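Local coordinates for protein dihydrodipicolinate synthase (Rhodopseudomonas palustris, PDB 3DZ1) that probably acts as a 4-hydroxy-tetrahydrodipicolinate synthase, the pyruvate-using lyase of lysine biosynthesis, and folds as a TIM barrel of the DapA family, at residues 205-208 / 209-212; 228-231 / 232-236; 175-178 / 179-182; 140-143 / 144-147. All coordinates share one frame; numbering follows the deposited sequence.

Contact 1: residues 205-208 / 209-212; sequences LDFE and MERG
On the short helix 205-211, which connects strands 195-198 and 215-218 of the barrel, Phe207 and Glu210 run side by side and point the same way. Glu210 brings its carboxylate to the rim of the ring: OE1 lies near the ring plane, 3.3 Å from Phe207 CD1, and the two flat groups stand 85° apart. An acid oxygen set against ring C-H groups is probably mildly favourable. Nearer the backbone, Glu210 CG brushes Asp206 O at 3.4 Å. The other oxygen, OE2, is taken up by His242 NE2 and Arg238 NE of the same chain. With an alanine here, His242 and Arg238 would probably lose their shared carboxylate, and the rim of Phe207 its polar neighbour.

On another side of the helix Leu205 and selenomethionine Met209 make an apolar pair, Leu205 CD1 to Met209 SE being 4.0 Å. Leu205 reaches it because its CG stands trans to the backbone N (chi1 -173°), while the Met209 chain bends at both chi2 and chi3. OD2 of Asp206 meets Arg253 of a second subunit, and NE of Arg211 meets Glu294 there, while its NH2 bridges Glu177 of the same chain.

Backbone bonds tie the turns together: Met209 N to Leu205 O at 3.1 Å and Arg211 N to Phe207 O at 2.9 Å. Gly212 then ends the helix. Its phi is 123°, and its N bonds to Met209 O (3.1 Å) and weakly to Glu208 O (3.3 Å), the glycine-ended Schellman motif that closes this helix before the next barrel strand.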
loop_
_atom_site.group_PDB
_atom_site.type_symbol
_atom_site.label_atom_id
_atom_site.label_comp_id
_atom_site.label_asym_id
_atom_site.label_seq_id
_atom_site.Cartn_x
_atom_site.Cartn_y
_atom_site.Cartn_z
ATOM N N LEU A 205 24.530 -3.472 11.223
ATOM C CA LEU A 205 25.030 -4.142 12.421
ATOM C C LEU A 205 26.190 -3.428 13.110
ATOM O O LEU A 205 26.278 -3.413 14.345
ATOM C CB LEU A 205 25.448 -5.578 12.094
ATOM C CG LEU A 205 25.820 -6.408 13.327
ATOM C CD1 LEU A 205 24.637 -6.467 14.288
ATOM C CD2 LEU A 205 26.234 -7.807 12.896
ATOM N N ASP A 206 27.081 -2.834 12.321
ATOM C CA ASP A 206 28.230 -2.153 12.893
ATOM C C ASP A 206 27.824 -1.067 13.880
ATOM O O ASP A 206 28.335 -1.017 15.001
ATOM C CB ASP A 206 29.130 -1.589 11.778
ATOM C CG ASP A 206 28.413 -0.616 10.856
ATOM O OD1 ASP A 206 27.178 -0.700 10.699
ATOM O OD2 ASP A 206 29.105 0.234 10.258
ATOM N N PHE A 207 26.886 -0.216 13.485
ATOM C CA PHE A 207 26.445 0.856 14.364
ATOM C C PHE A 207 25.363 0.412 15.341
ATOM O O PHE A 207 25.223 0.985 16.418
ATOM C CB PHE A 207 25.976 2.053 13.532
ATOM C CG PHE A 207 27.106 2.809 12.882
ATOM C CD1 PHE A 207 28.046 3.482 13.660
ATOM C CD2 PHE A 207 27.250 2.828 11.498
ATOM C CE1 PHE A 207 29.112 4.158 13.070
ATOM C CE2 PHE A 207 28.313 3.502 10.898
ATOM C CZ PHE A 207 29.246 4.169 11.688
ATOM N N GLU A 208 24.603 -0.614 14.976
ATOM C CA GLU A 208 23.560 -1.105 15.864
ATOM C C GLU A 208 24.181 -1.618 17.160
ATOM O O GLU A 208 23.614 -1.445 18.237
ATOM C CB GLU A 208 22.750 -2.205 15.174
ATOM C CG GLU A 208 21.750 -1.658 14.167
ATOM C CD GLU A 208 21.250 -2.707 13.203
ATOM O OE1 GLU A 208 20.200 -2.471 12.568
ATOM O OE2 GLU A 208 21.910 -3.761 13.076
HETATM N N MSE A 209 25.352 -2.235 17.057
HETATM C CA MSE A 209 26.029 -2.736 18.244
HETATM C C MSE A 209 26.456 -1.550 19.106
HETATM O O MSE A 209 26.348 -1.594 20.334
HETATM C CB MSE A 209 27.255 -3.572 17.867
HETATM C CG MSE A 209 26.932 -4.911 17.206
HETATM SE SE MSE A 209 25.612 -5.992 18.156
HETATM C CE MSE A 209 26.539 -6.186 19.854
ATOM N N GLU A 210 26.929 -0.484 18.462
ATOM C CA GLU A 210 27.357 0.703 19.196
ATOM C C GLU A 210 26.183 1.366 19.922
ATOM O O GLU A 210 26.344 1.917 21.017
ATOM C CB GLU A 210 28.025 1.703 18.243
ATOM C CG GLU A 210 29.246 1.132 17.527
ATOM C CD GLU A 210 30.007 2.165 16.715
ATOM O OE1 GLU A 210 29.540 3.321 16.620
ATOM O OE2 GLU A 210 31.074 1.815 16.165
ATOM N N ARG A 211 25.002 1.312 19.315
ATOM C CA ARG A 211 23.816 1.907 19.923
ATOM C C ARG A 211 23.353 1.140 21.156
ATOM O O ARG A 211 22.619 1.676 21.988
ATOM C CB ARG A 211 22.667 1.968 18.920
ATOM C CG ARG A 211 22.915 2.902 17.751
ATOM C CD ARG A 211 23.166 4.317 18.227
ATOM N NE ARG A 211 23.292 5.243 17.106
ATOM C CZ ARG A 211 22.494 6.286 16.910
ATOM N NH1 ARG A 211 21.509 6.539 17.763
ATOM N NH2 ARG A 211 22.682 7.076 15.864
ATOM N N GLY A 212 23.761 -0.118 21.269
ATOM C CA GLY A 212 23.363 -0.893 22.428
ATOM C C GLY A 212 22.631 -2.193 22.159
ATOM O O GLY A 212 22.082 -2.793 23.086
#

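Contact 2: residues 228-231 / 232-236; sequences DVVK and LSKAG
Lys234 lies alongside Val230, one turn back, and its chain can be traced outward from the backbone. CB sits 3.5 Å from Val230 O, and CG closes to 3.3 Å of that same Val230 O. CD moves past the carbonyl to the valine methyl, and CE rests 3.7 Å from Val230 CG1. The last torsion then bends (chi4 -67°), and NZ finishes in a hydrogen bond to Asp214 O.

This is the end of helix 223-234, closed by a Schellman motif in which Gly236 has positive phi and gives its N-H to Ser233 O at 3.0 Å. Ala235 N makes the last regular helical bond, to Lys231 O.

Ser233 turns its hydroxyl back along the helix, with OG trans to the carbonyl carbon. Val229 O therefore takes two donors from the one residue, Ser233 OG at 2.6 Å and Ser233 N at 2.9 Å, which arrive from opposite faces of the carbonyl plane. An alanine in its place would probably leave Val229 O with the N-H of the backbone alone, the short hydroxyl bond lost. Leu232 leans on the preceding turn, its CG 3.2 Å from Asp228 O, and that oxygen also receives the nearly straight bond from Leu232 N (170° at the hydrogen).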
loop_
_atom_site.group_PDB
_atom_site.type_symbol
_atom_site.label_atom_id
_atom_site.label_comp_id
_atom_site.label_asym_id
_atom_site.label_seq_id
_atom_site.Cartn_x
_atom_site.Cartn_y
_atom_site.Cartn_z
ATOM N N ASP A 228 32.120 -12.717 15.030
ATOM C CA ASP A 228 33.301 -11.925 15.365
ATOM C C ASP A 228 32.985 -10.435 15.384
ATOM O O ASP A 228 33.505 -9.701 16.223
ATOM C CB ASP A 228 34.443 -12.199 14.376
ATOM C CG ASP A 228 35.007 -13.606 14.507
ATOM O OD1 ASP A 228 35.127 -14.090 15.652
ATOM O OD2 ASP A 228 35.339 -14.223 13.471
ATOM N N VAL A 229 32.150 -9.977 14.453
ATOM C CA VAL A 229 31.785 -8.563 14.431
ATOM C C VAL A 229 31.097 -8.214 15.754
ATOM O O VAL A 229 31.376 -7.176 16.358
ATOM C CB VAL A 229 30.819 -8.229 13.268
ATOM C CG1 VAL A 229 30.271 -6.817 13.438
ATOM C CG2 VAL A 229 31.544 -8.352 11.941
ATOM N N VAL A 230 30.202 -9.089 16.202
ATOM C CA VAL A 230 29.485 -8.872 17.459
ATOM C C VAL A 230 30.473 -8.897 18.631
ATOM O O VAL A 230 30.414 -8.058 19.537
ATOM C CB VAL A 230 28.390 -9.953 17.663
ATOM C CG1 VAL A 230 27.763 -9.827 19.046
ATOM C CG2 VAL A 230 27.312 -9.805 16.591
ATOM N N LYS A 231 31.390 -9.857 18.609
ATOM C CA LYS A 231 32.384 -9.966 19.668
ATOM C C LYS A 231 33.294 -8.746 19.725
ATOM O O LYS A 231 33.529 -8.187 20.799
ATOM C CB LYS A 231 33.230 -11.224 19.474
ATOM C CG LYS A 231 32.491 -12.516 19.767
ATOM C CD LYS A 231 33.412 -13.712 19.602
ATOM C CE LYS A 231 32.754 -14.997 20.077
ATOM N NZ LYS A 231 33.673 -16.154 19.906
ATOM N N LEU A 232 33.812 -8.337 18.571
ATOM C CA LEU A 232 34.694 -7.179 18.515
ATOM C C LEU A 232 33.972 -5.926 18.974
ATOM O O LEU A 232 34.554 -5.082 19.662
ATOM C CB LEU A 232 35.227 -6.979 17.094
ATOM C CG LEU A 232 36.240 -8.017 16.605
ATOM C CD1 LEU A 232 36.456 -7.864 15.101
ATOM C CD2 LEU A 232 37.556 -7.849 17.373
ATOM N N SER A 233 32.700 -5.805 18.600
ATOM C CA SER A 233 31.912 -4.642 18.979
ATOM C C SER A 233 31.736 -4.578 20.495
ATOM O O SER A 233 31.901 -3.516 21.100
ATOM C CB SER A 233 30.545 -4.682 18.297
ATOM O OG SER A 233 30.681 -4.693 16.885
ATOM N N LYS A 234 31.400 -5.714 21.101
ATOM C CA LYS A 234 31.210 -5.779 22.550
ATOM C C LYS A 234 32.519 -5.499 23.286
ATOM O O LYS A 234 32.516 -5.006 24.421
ATOM C CB LYS A 234 30.675 -7.158 22.957
ATOM C CG LYS A 234 29.218 -7.408 22.580
ATOM C CD LYS A 234 28.810 -8.840 22.918
ATOM C CE LYS A 234 27.331 -9.086 22.663
ATOM N NZ LYS A 234 26.469 -8.310 23.591
ATOM N N ALA A 235 33.635 -5.805 22.633
ATOM C CA ALA A 235 34.953 -5.589 23.223
ATOM C C ALA A 235 35.437 -4.147 23.070
ATOM O O ALA A 235 36.540 -3.806 23.504
ATOM C CB ALA A 235 35.960 -6.543 22.598
ATOM N N GLY A 236 34.622 -3.302 22.452
ATOM C CA GLY A 236 35.010 -1.914 22.278
ATOM C C GLY A 236 36.097 -1.689 21.237
ATOM O O GLY A 236 36.648 -0.593 21.137
#

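Contact 3: residues 175-178 / 179-182; sequences GLEK and ITTL
This is a local contact between residues four apart, Lys178 with Leu182 and Gly175 with Ile179, in the opening turns of helix 176-188, the helix between strands 165-170 and 195-198 of the barrel. Gly175 holds the N-cap position, and the first bonds after it are slack. Ile179 N reaches Gly175 O at 3.4 Å and also Leu176 O, both weakly, and Thr180 N bonds weakly to Leu176 O. One turn on the helix tightens: Thr181 N bonds to Glu177 O at 2.9 Å, and Leu182 N to Lys178 O at 2.9 Å with 167° at the hydrogen. The hydroxyl of Thr181 also comes close, OG1 lying 3.0 Å from Glu177 O.

Among the side chains, Lys178 and Leu182 lie side by side and point the same way, with Lys178 CG 4.0 Å from Leu182 CD1. Leu182 also rests its CG 3.3 Å from Lys178 O, lying against that carbonyl. Ile179 turns CG1 back toward the start of the helix, 3.7 Å from Gly175 O. The lysine leaves the backbone with CG trans to N (chi1 170°) and bends at chi3, carrying NZ to salt bridges with Asp141 and Asp172 and a hydrogen bond to Met150 O. Glu177 instead puts OE2 between Thr288 of a second subunit and Arg211 of its own chain.

Leu176 and Ile179 pack on helix 205-211, Lys178, Thr181 and Leu182 meet Pro152 of helix 152-161, and Ile179 and Leu182 touch strand 165-170, which places the helix against two neighbouring helices and the barrel wall.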
loop_
_atom_site.group_PDB
_atom_site.type_symbol
_atom_site.label_atom_id
_atom_site.label_comp_id
_atom_site.label_asym_id
_atom_site.label_seq_id
_atom_site.Cartn_x
_atom_site.Cartn_y
_atom_site.Cartn_z
ATOM N N GLY A 175 16.763 2.699 11.721
ATOM C CA GLY A 175 16.392 2.273 13.058
ATOM C C GLY A 175 17.427 2.488 14.146
ATOM O O GLY A 175 17.234 2.041 15.273
ATOM N N LEU A 176 18.524 3.173 13.839
ATOM C CA LEU A 176 19.540 3.383 14.864
ATOM C C LEU A 176 19.007 4.162 16.070
ATOM O O LEU A 176 19.268 3.788 17.217
ATOM C CB LEU A 176 20.764 4.093 14.273
ATOM C CG LEU A 176 21.570 3.271 13.257
ATOM C CD1 LEU A 176 22.768 4.076 12.769
ATOM C CD2 LEU A 176 22.037 1.962 13.902
ATOM N N GLU A 177 18.250 5.231 15.822
ATOM C CA GLU A 177 17.722 6.028 16.926
ATOM C C GLU A 177 16.712 5.251 17.776
ATOM O O GLU A 177 16.576 5.505 18.969
ATOM C CB GLU A 177 17.074 7.315 16.403
ATOM C CG GLU A 177 18.021 8.266 15.666
ATOM C CD GLU A 177 19.256 8.661 16.473
ATOM O OE1 GLU A 177 19.191 8.688 17.722
ATOM O OE2 GLU A 177 20.298 8.964 15.849
ATOM N N LYS A 178 16.005 4.307 17.161
ATOM C CA LYS A 178 15.029 3.505 17.891
ATOM C C LYS A 178 15.720 2.703 18.993
ATOM O O LYS A 178 15.196 2.566 20.095
ATOM C CB LYS A 178 14.287 2.562 16.933
ATOM C CG LYS A 178 13.415 1.522 17.623
ATOM C CD LYS A 178 12.557 0.753 16.622
ATOM C CE LYS A 178 11.370 1.584 16.151
ATOM N NZ LYS A 178 10.563 0.879 15.114
ATOM N N ILE A 179 16.900 2.173 18.698
ATOM C CA ILE A 179 17.622 1.401 19.694
ATOM C C ILE A 179 17.962 2.311 20.866
ATOM O O ILE A 179 17.700 1.976 22.018
ATOM C CB ILE A 179 18.916 0.803 19.112
ATOM C CG1 ILE A 179 18.565 -0.149 17.965
ATOM C CG2 ILE A 179 19.689 0.061 20.204
ATOM C CD1 ILE A 179 19.772 -0.785 17.306
ATOM N N THR A 180 18.535 3.472 20.565
ATOM C CA THR A 180 18.899 4.433 21.597
ATOM C C THR A 180 17.693 4.814 22.453
ATOM O O THR A 180 17.787 4.852 23.680
ATOM C CB THR A 180 19.503 5.705 20.970
ATOM O OG1 THR A 180 20.727 5.359 20.303
ATOM C CG2 THR A 180 19.782 6.760 22.033
ATOM N N THR A 181 16.560 5.092 21.807
ATOM C CA THR A 181 15.344 5.476 22.523
ATOM C C THR A 181 14.874 4.365 23.466
ATOM O O THR A 181 14.550 4.624 24.632
ATOM C CB THR A 181 14.207 5.824 21.539
ATOM O OG1 THR A 181 14.592 6.959 20.756
ATOM C CG2 THR A 181 12.920 6.150 22.290
ATOM N N LEU A 182 14.839 3.132 22.966
ATOM C CA LEU A 182 14.428 1.992 23.783
ATOM C C LEU A 182 15.365 1.788 24.976
ATOM O O LEU A 182 14.912 1.519 26.092
ATOM C CB LEU A 182 14.362 0.714 22.933
ATOM C CG LEU A 182 13.238 0.675 21.887
ATOM C CD1 LEU A 182 13.387 -0.545 21.008
ATOM C CD2 LEU A 182 11.875 0.669 22.587
#

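Contact 4: residues 140-143 / 144-147; sequences QDYP and LTLS
Thr145 sits over one face of the Tyr142 ring where strand 137-141 gives way to the short helix 143-146, and three kinds of interaction hold the turn.

The first is contact over the ring face. Thr145 CG2 makes a CH-pi contact, 3.9 Å from the Tyr142 ring centroid and 30° off the normal. OG1 of Thr145 lies over the same ring near its rim, 3.0 Å from Tyr142 CD2, a tight fit. Both atoms get there because OG1 sits between the backbone N and the carbonyl carbon (chi1 66°).

The second is apolar packing. Leu144 CB comes obliquely to the ring, 3.8 Å from Tyr142 CE1, and Leu146 CD1 touches Tyr142 CB at 4.1 Å. Apart from these, Gln140 crosses Leu146 at about a right angle, its amide OE1 4.1 Å from Leu146 CD1, while NE2 bonds Glu171 OE1.

The third is backbone hydrogen bonding to carbonyls of the first turn. At the N-cap, Tyr142 O takes Leu146 N at 3.0 Å, almost in line with the C=O, and Thr145 N at 3.3 Å from above the carbonyl plane. Ser147 N adds a bond to Pro143 O, 2.8 Å long, and Ser147, with positive phi, leaves the helix.

Together, the doubly engaged carbonyl and the threonine on the ring probably hold the turn and are likely to limit how the tyrosine swings; the side chain of Gln140 lies near Met217, the predicted pyruvate site.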
loop_
_atom_site.group_PDB
_atom_site.type_symbol
_atom_site.label_atom_id
_atom_site.label_comp_id
_atom_site.label_asym_id
_atom_site.label_seq_id
_atom_site.Cartn_x
_atom_site.Cartn_y
_atom_site.Cartn_z
ATOM N N GLN A 140 8.807 -9.067 16.063
ATOM C CA GLN A 140 9.524 -8.725 14.837
ATOM C C GLN A 140 9.060 -7.380 14.283
ATOM O O GLN A 140 7.883 -7.195 13.970
ATOM C CB GLN A 140 9.344 -9.810 13.769
ATOM C CG GLN A 140 9.934 -9.416 12.421
ATOM C CD GLN A 140 9.913 -10.544 11.412
ATOM O OE1 GLN A 140 8.979 -11.343 11.378
ATOM N NE2 GLN A 140 10.938 -10.605 10.571
ATOM N N ASP A 141 10.004 -6.450 14.169
ATOM C CA ASP A 141 9.756 -5.095 13.675
ATOM C C ASP A 141 10.539 -4.927 12.370
ATOM O O ASP A 141 11.719 -4.581 12.380
ATOM C CB ASP A 141 10.236 -4.090 14.728
ATOM C CG ASP A 141 10.062 -2.649 14.295
ATOM O OD1 ASP A 141 9.314 -2.387 13.325
ATOM O OD2 ASP A 141 10.671 -1.772 14.942
ATOM N N TYR A 142 9.866 -5.164 11.248
ATOM C CA TYR A 142 10.502 -5.108 9.934
ATOM C C TYR A 142 9.586 -4.423 8.920
ATOM O O TYR A 142 9.022 -5.072 8.037
ATOM C CB TYR A 142 10.805 -6.548 9.507
ATOM C CG TYR A 142 11.700 -6.739 8.305
ATOM C CD1 TYR A 142 12.525 -5.717 7.836
ATOM C CD2 TYR A 142 11.772 -7.983 7.678
ATOM C CE1 TYR A 142 13.402 -5.935 6.771
ATOM C CE2 TYR A 142 12.644 -8.209 6.619
ATOM C CZ TYR A 142 13.454 -7.185 6.171
ATOM O OH TYR A 142 14.320 -7.425 5.130
ATOM N N PRO A 143 9.441 -3.094 9.028
ATOM C CA PRO A 143 8.598 -2.281 8.145
ATOM C C PRO A 143 8.853 -2.489 6.652
ATOM O O PRO A 143 7.916 -2.535 5.856
ATOM C CB PRO A 143 8.930 -0.852 8.572
ATOM C CG PRO A 143 9.282 -0.996 10.014
ATOM C CD PRO A 143 10.121 -2.248 10.025
ATOM N N LEU A 144 10.122 -2.601 6.279
ATOM C CA LEU A 144 10.484 -2.774 4.878
ATOM C C LEU A 144 9.666 -3.842 4.155
ATOM O O LEU A 144 9.243 -3.643 3.020
ATOM C CB LEU A 144 11.971 -3.117 4.749
ATOM C CG LEU A 144 12.433 -3.268 3.297
ATOM C CD1 LEU A 144 12.377 -1.911 2.622
ATOM C CD2 LEU A 144 13.843 -3.835 3.240
ATOM N N THR A 145 9.441 -4.976 4.807
ATOM C CA THR A 145 8.700 -6.059 4.177
ATOM C C THR A 145 7.292 -6.262 4.721
ATOM O O THR A 145 6.420 -6.793 4.026
ATOM C CB THR A 145 9.457 -7.397 4.325
ATOM O OG1 THR A 145 9.502 -7.764 5.708
ATOM C CG2 THR A 145 10.880 -7.267 3.795
ATOM N N LEU A 146 7.070 -5.840 5.959
ATOM C CA LEU A 146 5.771 -6.019 6.593
ATOM C C LEU A 146 4.858 -4.792 6.581
ATOM O O LEU A 146 3.695 -4.879 6.981
ATOM C CB LEU A 146 5.982 -6.509 8.025
ATOM C CG LEU A 146 6.870 -7.753 8.122
ATOM C CD1 LEU A 146 7.054 -8.139 9.578
ATOM C CD2 LEU A 146 6.240 -8.902 7.340
ATOM N N SER A 147 5.385 -3.655 6.129
ATOM C CA SER A 147 4.621 -2.411 6.040
ATOM C C SER A 147 4.320 -1.750 7.378
ATOM O O SER A 147 4.412 -0.533 7.503
ATOM C CB SER A 147 3.301 -2.656 5.296
ATOM O OG SER A 147 3.538 -3.228 4.019
#

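Overall arrangement
All on one TIM barrel, the contacts run 4, 3, 1, 2 along the chain. Contact 4 spans the end of strand 137-141 and the helix 143-146, contact 3 opens helix 176-188, contact 1 is helix 205-211 and contact 2 ends helix 223-234. Lys178 NZ bridges Asp141 OD2 (2.7 Å), joining contacts 3 and 4, centres about 16 Å apart. Arg211, binding Glu177 and probably Thr180, joins contact 1 to contact 3, and Met209, packing on Val230 and Ser233, joins it to contact 2, centres about 10 Å apart in both pairs. Contacts 2 and 4 have centres about 27 Å apart. Contacts 1, 3 and, through Leu144, 4 reach the second subunit of the tetramer.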